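Local coordinates for hypothetical protein (Porphyromonas gingivalis W83, PDB 2P3P) that is of unknown function but contains a DUF3256 domain with an observed magnesium-binding site, in a protein predicted to be membrane-anchored, at residues D137-Y141 against A142-I146; Q170-T173 against E174-A177; I26-M29 against E30-N33; L176-E179 against E180-L183. One frame throughout, in Å; residues are numbered along the deposited sequence.

Contact 1. Residues D137-Y141 against A142-I146; sequences DRQSY and AYQAI
With chi1 of Ser140 at 67°, OG sits between its backbone N and carbonyl carbon and faces forward to the backbone N of Tyr143, whose own CG is anti to N and sends the ring back along the preceding turn, to Arg138. The backbone N of Tyr143 donates to Ser140 OG at 3.1 Å, fairly straight at 162°, while Tyr143 CB lies close beside the same oxygen. Over one ring face of Tyr143 stands Arg138 CA, 4.0 Å from the centroid and 18° off the normal, a CH-pi contact offset toward the rim; Arg138 CG also lies 3.8 Å from Tyr143 CZ. Accepting the N-H of Tyr143 makes Ser140 the N-cap of helix 141-146, and the chain reaches that cap through a type I beta turn from Asp137 to Ser140. An Asx turn is superimposed: Gln139 N approaches Asp137 OD1 at 2.9 Å from above the carboxylate plane. Beyond the cap the helical bonds begin, Gln144 N to Ser140 O at 3.0 Å and Ala145 N to Tyr141 O at 2.9 Å. On the solvent-facing side, the amides of Gln139 and Gln144 are nearly perpendicular and make no hydrogen bond with each other. Beyond the turn, Arg138 NH2 forms a salt bridge with Glu129. The ring of Tyr143 also meets that of Phe187, their planes steeply inclined.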
loop_
_atom_site.group_PDB
_atom_site.type_symbol
_atom_site.label_atom_id
_atom_site.label_comp_id
_atom_site.label_asym_id
_atom_site.label_seq_id
_atom_site.Cartn_x
_atom_site.Cartn_y
_atom_site.Cartn_z
ATOM N N ASP A 137 19.790 21.415 7.949
ATOM C CA ASP A 137 21.145 21.360 8.512
ATOM C C ASP A 137 21.268 20.120 9.404
ATOM O O ASP A 137 20.695 20.043 10.498
ATOM C CB ASP A 137 21.444 22.647 9.306
ATOM C CG ASP A 137 22.839 22.674 9.883
ATOM O OD1 ASP A 137 23.634 21.735 9.597
ATOM O OD2 ASP A 137 23.157 23.654 10.593
ATOM N N ARG A 138 22.034 19.142 8.945
ATOM C CA ARG A 138 22.266 17.918 9.721
ATOM C C ARG A 138 23.147 18.107 10.947
ATOM O O ARG A 138 23.417 17.134 11.671
ATOM C CB ARG A 138 22.820 16.819 8.801
ATOM C CG ARG A 138 21.771 16.356 7.773
ATOM C CD ARG A 138 22.357 15.769 6.514
ATOM N NE ARG A 138 21.276 15.432 5.587
ATOM C CZ ARG A 138 20.696 16.278 4.734
ATOM N NH1 ARG A 138 21.070 17.574 4.640
ATOM N NH2 ARG A 138 19.727 15.808 3.964
ATOM N N GLN A 139 23.665 19.309 11.184
ATOM C CA GLN A 139 24.359 19.576 12.479
ATOM C C GLN A 139 23.560 20.520 13.368
ATOM O O GLN A 139 24.074 20.995 14.385
ATOM C CB GLN A 139 25.773 20.106 12.264
ATOM C CG GLN A 139 26.677 19.182 11.441
ATOM C CD GLN A 139 27.089 17.945 12.229
ATOM O OE1 GLN A 139 26.899 16.817 11.775
ATOM N NE2 GLN A 139 27.650 18.155 13.421
ATOM N N SER A 140 22.324 20.802 12.998
ATOM C CA SER A 140 21.466 21.679 13.812
ATOM C C SER A 140 21.017 20.991 15.087
ATOM O O SER A 140 20.885 19.774 15.123
ATOM C CB SER A 140 20.222 22.158 13.057
ATOM O OG SER A 140 19.304 21.120 12.766
ATOM N N TYR A 141 20.794 21.788 16.128
ATOM C CA TYR A 141 20.280 21.285 17.368
ATOM C C TYR A 141 19.019 20.478 17.126
ATOM O O TYR A 141 18.854 19.358 17.625
ATOM C CB TYR A 141 20.002 22.478 18.289
ATOM C CG TYR A 141 19.891 22.112 19.747
ATOM C CD1 TYR A 141 20.929 22.416 20.639
ATOM C CD2 TYR A 141 18.756 21.458 20.234
ATOM C CE1 TYR A 141 20.825 22.076 21.989
ATOM C CE2 TYR A 141 18.663 21.090 21.547
ATOM C CZ TYR A 141 19.689 21.402 22.427
ATOM O OH TYR A 141 19.544 21.060 23.759
ATOM N N ALA A 142 18.113 21.040 16.336
ATOM C CA ALA A 142 16.840 20.346 16.066
ATOM C C ALA A 142 17.044 18.963 15.443
ATOM O O ALA A 142 16.446 18.000 15.878
ATOM C CB ALA A 142 15.932 21.214 15.193
ATOM N N TYR A 143 17.887 18.867 14.422
ATOM C CA TYR A 143 18.158 17.607 13.790
ATOM C C TYR A 143 18.807 16.597 14.733
ATOM O O TYR A 143 18.351 15.433 14.805
ATOM C CB TYR A 143 19.007 17.792 12.526
ATOM C CG TYR A 143 19.281 16.521 11.769
ATOM C CD1 TYR A 143 18.491 16.138 10.685
ATOM C CD2 TYR A 143 20.359 15.719 12.098
ATOM C CE1 TYR A 143 18.785 14.983 9.973
ATOM C CE2 TYR A 143 20.629 14.553 11.405
ATOM C CZ TYR A 143 19.867 14.223 10.333
ATOM O OH TYR A 143 20.188 13.086 9.665
ATOM N N GLN A 144 19.862 17.015 15.443
ATOM C CA GLN A 144 20.576 16.141 16.367
ATOM C C GLN A 144 19.696 15.627 17.518
ATOM O O GLN A 144 19.822 14.440 17.917
ATOM C CB GLN A 144 21.889 16.829 16.868
ATOM C CG GLN A 144 22.927 16.865 15.737
ATOM C CD GLN A 144 24.171 17.778 15.967
ATOM O OE1 GLN A 144 24.183 18.669 16.825
ATOM N NE2 GLN A 144 25.230 17.533 15.168
ATOM N N ALA A 145 18.767 16.458 17.980
ATOM C CA ALA A 145 17.845 16.077 19.036
ATOM C C ALA A 145 16.800 15.049 18.552
ATOM O O ALA A 145 16.382 14.175 19.315
ATOM C CB ALA A 145 17.159 17.332 19.629
ATOM N N ILE A 146 16.365 15.144 17.293
ATOM C CA ILE A 146 15.300 14.266 16.754
ATOM C C ILE A 146 15.879 13.033 16.024
ATOM O O ILE A 146 15.178 12.047 15.863
ATOM C CB ILE A 146 14.428 15.028 15.723
ATOM C CG1 ILE A 146 13.718 16.217 16.372
ATOM C CG2 ILE A 146 13.424 14.067 14.955
ATOM C CD1 ILE A 146 13.067 15.912 17.732
#

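Contact 2. Residues Q170-T173 against E174-A177; sequences QTVT and ETLA
Thr171 and Glu174 lie side by side with their side chains pointing the same way, whereas Val172 and Thr175 are set obliquely to each other. In the first pair, chi1 of 64° puts Glu174 CG 3.2 Å from Thr171 O, and the extended chain beyond it brings OE1 to 3.6 Å from Thr171 CB. Thr171 O is buried with no polar partner in the model. In the second pair the contact is polar: chi1 of 70° swings Thr175 OG1 back over its own turn, where it donates to Val172 O at 2.5 Å, in the carbonyl plane and on a lone pair. Thr175 N reaches the same oxygen at 2.8 Å, but from 54° above that plane, so two donors grip Val172 O from different directions. Leu176 N follows with a bond to Thr173 O at 3.2 Å. Before the turn, the Gln170 amide has its rotation fixed: OE1 accepts from Thr173 N at 3.1 Å on a lone pair, and NE2 donates to Thr173 OG1 at 2.9 Å. These bonds wind the chain into a single tight turn as it leaves strand 165-170. Leu176 lies close to Ser149, seen to bind magnesium in this protein, though no ion is bound to this chain. Thr171 OG1 bonds to Ala103 O and Gln170 NE2 to Ser189 O, in neighbouring loops, while Leu176 packs on Ala184 of helix 181-184.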
loop_
_atom_site.group_PDB
_atom_site.type_symbol
_atom_site.label_atom_id
_atom_site.label_comp_id
_atom_site.label_asym_id
_atom_site.label_seq_id
_atom_site.Cartn_x
_atom_site.Cartn_y
_atom_site.Cartn_z
ATOM N N GLN A 170 5.609 9.932 5.065
ATOM C CA GLN A 170 6.235 9.517 6.305
ATOM C C GLN A 170 5.237 9.653 7.441
ATOM O O GLN A 170 4.460 10.608 7.523
ATOM C CB GLN A 170 7.601 10.209 6.579
ATOM C CG GLN A 170 7.598 11.757 6.714
ATOM C CD GLN A 170 7.142 12.229 8.080
ATOM O OE1 GLN A 170 7.134 11.457 9.031
ATOM N NE2 GLN A 170 6.668 13.458 8.155
ATOM N N THR A 171 5.231 8.660 8.313
ATOM C CA THR A 171 4.358 8.698 9.473
ATOM C C THR A 171 5.187 8.735 10.754
ATOM O O THR A 171 4.670 8.391 11.817
ATOM C CB THR A 171 3.351 7.538 9.484
ATOM O OG1 THR A 171 4.044 6.298 9.372
ATOM C CG2 THR A 171 2.350 7.608 8.312
ATOM N N VAL A 172 6.448 9.173 10.655
ATOM C CA VAL A 172 7.307 9.405 11.820
ATOM C C VAL A 172 6.810 10.600 12.680
ATOM O O VAL A 172 6.816 10.558 13.917
ATOM C CB VAL A 172 8.811 9.639 11.371
ATOM C CG1 VAL A 172 9.686 10.016 12.550
ATOM C CG2 VAL A 172 9.376 8.418 10.652
ATOM N N THR A 173 6.451 11.696 12.030
ATOM C CA THR A 173 6.074 12.880 12.763
ATOM C C THR A 173 5.008 12.607 13.816
ATOM O O THR A 173 5.137 13.056 14.950
ATOM C CB THR A 173 5.616 14.024 11.863
ATOM O OG1 THR A 173 6.662 14.370 10.953
ATOM C CG2 THR A 173 5.229 15.256 12.735
ATOM N N GLU A 174 3.994 11.819 13.490
ATOM C CA GLU A 174 2.959 11.493 14.500
ATOM C C GLU A 174 3.472 10.668 15.689
ATOM O O GLU A 174 2.891 10.730 16.768
ATOM C CB GLU A 174 1.750 10.839 13.857
ATOM C CG GLU A 174 2.008 9.515 13.210
ATOM C CD GLU A 174 0.906 9.164 12.254
ATOM O OE1 GLU A 174 0.936 9.667 11.101
ATOM O OE2 GLU A 174 -0.021 8.425 12.678
ATOM N N THR A 175 4.601 9.980 15.522
ATOM C CA THR A 175 5.223 9.201 16.605
ATOM C C THR A 175 5.974 10.054 17.652
ATOM O O THR A 175 6.209 9.598 18.770
ATOM C CB THR A 175 6.150 8.084 16.054
ATOM O OG1 THR A 175 7.328 8.640 15.457
ATOM C CG2 THR A 175 5.405 7.194 15.030
ATOM N N LEU A 176 6.323 11.294 17.297
ATOM C CA LEU A 176 7.164 12.125 18.130
ATOM C C LEU A 176 6.390 12.670 19.325
ATOM O O LEU A 176 5.201 12.928 19.223
ATOM C CB LEU A 176 7.703 13.309 17.324
ATOM C CG LEU A 176 8.474 12.969 16.048
ATOM C CD1 LEU A 176 8.921 14.289 15.338
ATOM C CD2 LEU A 176 9.644 12.069 16.387
ATOM N N ALA A 177 7.069 12.841 20.456
ATOM C CA ALA A 177 6.489 13.504 21.608
ATOM C C ALA A 177 6.073 14.948 21.271
ATOM O O ALA A 177 6.626 15.593 20.335
ATOM C CB ALA A 177 7.476 13.495 22.748
#

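Contact 3. Residues I26-M29 against E30-N33; sequences IVTM and EERN
Thr28 and Glu31 each bind the other's backbone with a side chain. Glu31 N donates to Thr28 OG1 at 3.0 Å, nearly straight; in return Thr28 N donates to Glu31 OE1 at 2.9 Å and 169°, meeting the carboxylate on its anti side, 27° out of plane. The Thr28 hydroxyl can face the helix because chi1 is 60°, while the extended Glu31 chain carries its carboxylate back to the N-H of Thr28. Bonds of the helical backbone follow, from Arg32 N to Thr28 O at 2.9 Å and from Asn33 N to Met29 O at 2.8 Å. Flanking them, Val27 CG2 rests 3.8 Å from Arg32 CB, the two side chains set roughly perpendicular. The selenium of the selenomethionine at Met29 lies 3.5 Å from Arg32 NH1, set obliquely to the guanidinium. A water bridges the segments: it donates to Val27 O and accepts from Arg32 NH2 at 2.9 Å, lying in plane at the guanidinium edge. In the next shell, the Glu31 carboxylate is held by Ser54 N and Ser53 OG, and Arg32 NH2 bonds to Met19 O. Val27 packs against Leu51, Val59 and Phe61 on strands 47-52 and 58-64, which joins the start of helix 29-39 to the edge of the seven-stranded sheet. The reciprocal Thr28 and Glu31 bonds define a capping box, with Thr28 as the N-cap.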
loop_
_atom_site.group_PDB
_atom_site.type_symbol
_atom_site.label_atom_id
_atom_site.label_comp_id
_atom_site.label_asym_id
_atom_site.label_seq_id
_atom_site.Cartn_x
_atom_site.Cartn_y
_atom_site.Cartn_z
ATOM N N ILE A 26 -7.016 -14.325 4.358
ATOM C CA ILE A 26 -7.905 -13.420 5.060
ATOM C C ILE A 26 -9.305 -13.993 5.161
ATOM O O ILE A 26 -10.000 -13.818 6.177
ATOM C CB ILE A 26 -7.926 -12.035 4.322
ATOM C CG1 ILE A 26 -6.517 -11.458 4.312
ATOM C CG2 ILE A 26 -8.942 -11.068 4.949
ATOM C CD1 ILE A 26 -5.834 -11.578 5.585
ATOM N N VAL A 27 -9.712 -14.639 4.075
ATOM C CA VAL A 27 -10.945 -15.415 3.998
ATOM C C VAL A 27 -10.575 -16.732 3.352
ATOM O O VAL A 27 -9.509 -16.846 2.710
ATOM C CB VAL A 27 -12.081 -14.721 3.150
ATOM C CG1 VAL A 27 -12.621 -13.435 3.815
ATOM C CG2 VAL A 27 -11.645 -14.446 1.690
ATOM N N THR A 28 -11.438 -17.726 3.463
ATOM C CA THR A 28 -11.164 -19.016 2.799
ATOM C C THR A 28 -11.392 -18.884 1.310
ATOM O O THR A 28 -12.023 -17.925 0.857
ATOM C CB THR A 28 -12.062 -20.158 3.340
ATOM O OG1 THR A 28 -13.425 -19.807 3.118
ATOM C CG2 THR A 28 -11.831 -20.402 4.829
HETATM N N MSE A 29 -10.942 -19.881 0.543
HETATM C CA MSE A 29 -11.132 -19.864 -0.916
HETATM C C MSE A 29 -12.637 -19.844 -1.231
HETATM O O MSE A 29 -13.117 -19.090 -2.084
HETATM C CB MSE A 29 -10.465 -21.091 -1.548
HETATM C CG MSE A 29 -10.720 -21.257 -3.031
HETATM SE SE MSE A 29 -9.894 -19.777 -4.020
HETATM C CE MSE A 29 -8.200 -20.581 -4.464
ATOM N N GLU A 30 -13.362 -20.671 -0.503
ATOM C CA GLU A 30 -14.800 -20.787 -0.656
ATOM C C GLU A 30 -15.558 -19.508 -0.269
ATOM O O GLU A 30 -16.451 -19.110 -0.985
ATOM C CB GLU A 30 -15.309 -22.014 0.119
ATOM C CG GLU A 30 -14.625 -23.310 -0.313
ATOM C CD GLU A 30 -13.544 -23.791 0.663
ATOM O OE1 GLU A 30 -12.701 -22.960 1.122
ATOM O OE2 GLU A 30 -13.560 -25.010 0.954
ATOM N N GLU A 31 -15.207 -18.870 0.845
ATOM C CA GLU A 31 -15.749 -17.558 1.168
ATOM C C GLU A 31 -15.483 -16.530 0.043
ATOM O O GLU A 31 -16.361 -15.762 -0.347
ATOM C CB GLU A 31 -15.170 -17.047 2.504
ATOM C CG GLU A 31 -15.733 -17.790 3.725
ATOM C CD GLU A 31 -15.015 -17.438 4.991
ATOM O OE1 GLU A 31 -13.843 -17.021 4.924
ATOM O OE2 GLU A 31 -15.632 -17.535 6.052
ATOM N N ARG A 32 -14.243 -16.483 -0.436
ATOM C CA ARG A 32 -13.881 -15.589 -1.529
ATOM C C ARG A 32 -14.673 -15.839 -2.814
ATOM O O ARG A 32 -15.233 -14.902 -3.415
ATOM C CB ARG A 32 -12.391 -15.698 -1.829
ATOM C CG ARG A 32 -11.919 -14.772 -2.940
ATOM C CD ARG A 32 -10.471 -14.286 -2.812
ATOM N NE ARG A 32 -9.564 -15.289 -2.246
ATOM C CZ ARG A 32 -8.921 -16.237 -2.919
ATOM N NH1 ARG A 32 -9.066 -16.376 -4.242
ATOM N NH2 ARG A 32 -8.139 -17.080 -2.240
ATOM N N ASN A 33 -14.727 -17.088 -3.242
ATOM C CA ASN A 33 -15.394 -17.376 -4.495
ATOM C C ASN A 33 -16.924 -17.276 -4.332
ATOM O O ASN A 33 -17.615 -16.931 -5.283
ATOM C CB ASN A 33 -14.859 -18.667 -5.141
ATOM C CG ASN A 33 -13.753 -18.378 -6.175
ATOM O OD1 ASN A 33 -12.622 -17.994 -5.819
ATOM N ND2 ASN A 33 -14.111 -18.484 -7.457
HETATM O O HOH W 1 -8.230 -15.895 0.455
#

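Contact 4. Residues L176-E179 against E180-L183; sequences LAEE and EKPL
Leu176 opens the contact with its CB, 3.6 Å from Glu180 OE1 and 4.0 Å from Lys181 CG. At Ala177 the backbone is bound in both directions. Its N donates to Glu180 OE1 at 2.8 Å, meeting the carboxylate on the anti side and 26° out of plane. Its O accepts from Glu180 N at 2.9 Å, the donor lying 61° above the carbonyl plane, and only weakly from Lys181 N. Glu180 reaches back because CG is anti to the carbonyl carbon (chi1 -71°) and the chain beyond is extended, which carries OE1 back to the N-H of Ala177. Glu178 turns its end toward the next segment through a bend at chi2, and OE2 forms a salt bridge with Lys181 NZ at 2.9 Å, met on the syn side. The lysine chain is extended throughout, and its CE also passes 3.2 Å from Leu176 O. Glu178 O, the carbonyl after that of Ala177, meets the Pro182 ring, 3.2 Å from CD; a proline has no N-H to donate there. Glu178 and Glu179 are the corner residues of a beta turn closed by Glu180 N to Ala177 O, and their backbone angles fit type I. This stretch leads from the loop after strand 165-170 into helix 181-184. Glu180 touches Ile146 and Ser149, a residue seen to bind magnesium in this protein, though no ion is bound to this chain, and Leu183 packs on Ala142, Ala145 and Ile146, so the short helix lies against helix 141-146.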
loop_
_atom_site.group_PDB
_atom_site.type_symbol
_atom_site.label_atom_id
_atom_site.label_comp_id
_atom_site.label_asym_id
_atom_site.label_seq_id
_atom_site.Cartn_x
_atom_site.Cartn_y
_atom_site.Cartn_z
ATOM N N LEU A 176 6.323 11.294 17.297
ATOM C CA LEU A 176 7.164 12.125 18.130
ATOM C C LEU A 176 6.390 12.670 19.325
ATOM O O LEU A 176 5.201 12.928 19.223
ATOM C CB LEU A 176 7.703 13.309 17.324
ATOM C CG LEU A 176 8.474 12.969 16.048
ATOM C CD1 LEU A 176 8.921 14.289 15.338
ATOM C CD2 LEU A 176 9.644 12.069 16.387
ATOM N N ALA A 177 7.069 12.841 20.456
ATOM C CA ALA A 177 6.489 13.504 21.608
ATOM C C ALA A 177 6.073 14.948 21.271
ATOM O O ALA A 177 6.626 15.593 20.335
ATOM C CB ALA A 177 7.476 13.495 22.748
ATOM N N GLU A 178 5.101 15.470 22.018
ATOM C CA GLU A 178 4.622 16.828 21.750
ATOM C C GLU A 178 5.731 17.885 21.819
ATOM O O GLU A 178 5.745 18.826 21.004
ATOM C CB GLU A 178 3.427 17.192 22.624
ATOM C CG GLU A 178 2.128 16.500 22.165
ATOM C CD GLU A 178 1.801 16.792 20.708
ATOM O OE1 GLU A 178 1.911 17.972 20.311
ATOM O OE2 GLU A 178 1.469 15.852 19.947
ATOM N N GLU A 179 6.682 17.698 22.731
ATOM C CA GLU A 179 7.827 18.616 22.887
ATOM C C GLU A 179 8.909 18.449 21.795
ATOM O O GLU A 179 9.849 19.272 21.685
ATOM C CB GLU A 179 8.455 18.443 24.277
ATOM C CG GLU A 179 9.233 17.135 24.508
ATOM C CD GLU A 179 8.366 15.952 24.987
ATOM O OE1 GLU A 179 7.123 15.964 24.798
ATOM O OE2 GLU A 179 8.939 15.001 25.574
ATOM N N GLU A 180 8.795 17.393 20.993
ATOM C CA GLU A 180 9.741 17.162 19.899
ATOM C C GLU A 180 9.230 17.718 18.584
ATOM O O GLU A 180 10.032 18.015 17.690
ATOM C CB GLU A 180 9.980 15.671 19.695
ATOM C CG GLU A 180 10.784 15.012 20.784
ATOM C CD GLU A 180 10.840 13.505 20.622
ATOM O OE1 GLU A 180 9.855 12.881 20.170
ATOM O OE2 GLU A 180 11.891 12.937 20.945
ATOM N N LYS A 181 7.911 17.814 18.444
ATOM C CA LYS A 181 7.349 18.182 17.160
ATOM C C LYS A 181 7.836 19.556 16.693
ATOM O O LYS A 181 8.165 19.718 15.515
ATOM C CB LYS A 181 5.825 18.045 17.132
ATOM C CG LYS A 181 5.359 16.575 17.166
ATOM C CD LYS A 181 3.858 16.439 17.197
ATOM C CE LYS A 181 3.456 14.979 17.404
ATOM N NZ LYS A 181 1.993 14.742 17.351
ATOM N N PRO A 182 7.934 20.540 17.584
ATOM C CA PRO A 182 8.483 21.836 17.105
ATOM C C PRO A 182 9.943 21.805 16.576
ATOM O O PRO A 182 10.288 22.599 15.708
ATOM C CB PRO A 182 8.313 22.764 18.317
ATOM C CG PRO A 182 7.243 22.099 19.144
ATOM C CD PRO A 182 7.494 20.635 18.987
ATOM N N LEU A 183 10.757 20.846 17.029
ATOM C CA LEU A 183 12.135 20.737 16.555
ATOM C C LEU A 183 12.087 20.098 15.188
ATOM O O LEU A 183 12.646 20.625 14.228
ATOM C CB LEU A 183 12.993 19.888 17.468
ATOM C CG LEU A 183 13.165 20.399 18.900
ATOM C CD1 LEU A 183 13.912 19.321 19.725
ATOM C CD2 LEU A 183 13.878 21.749 18.879
#

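Overall arrangement
From the N terminus, contact 3 comes first, where the loop after helix 11-18 enters helix 29-39 beside the seven-stranded sheet. It stands apart from the others: its centre is about 50 Å from that of contact 1, on the opposite side of the chain's centre. Contact 1 opens helix 141-146 after the long loop following strand 116-117. Contact 2 winds the chain into a turn as it leaves strand 165-170 of the four-stranded sheet, and contact 4 continues directly from it, sharing Leu176 and Ala177, into helix 181-184. None nests in another. Contacts 1 and 4, about 13 Å apart between centres, touch where the two short helices pack together, near Ser149.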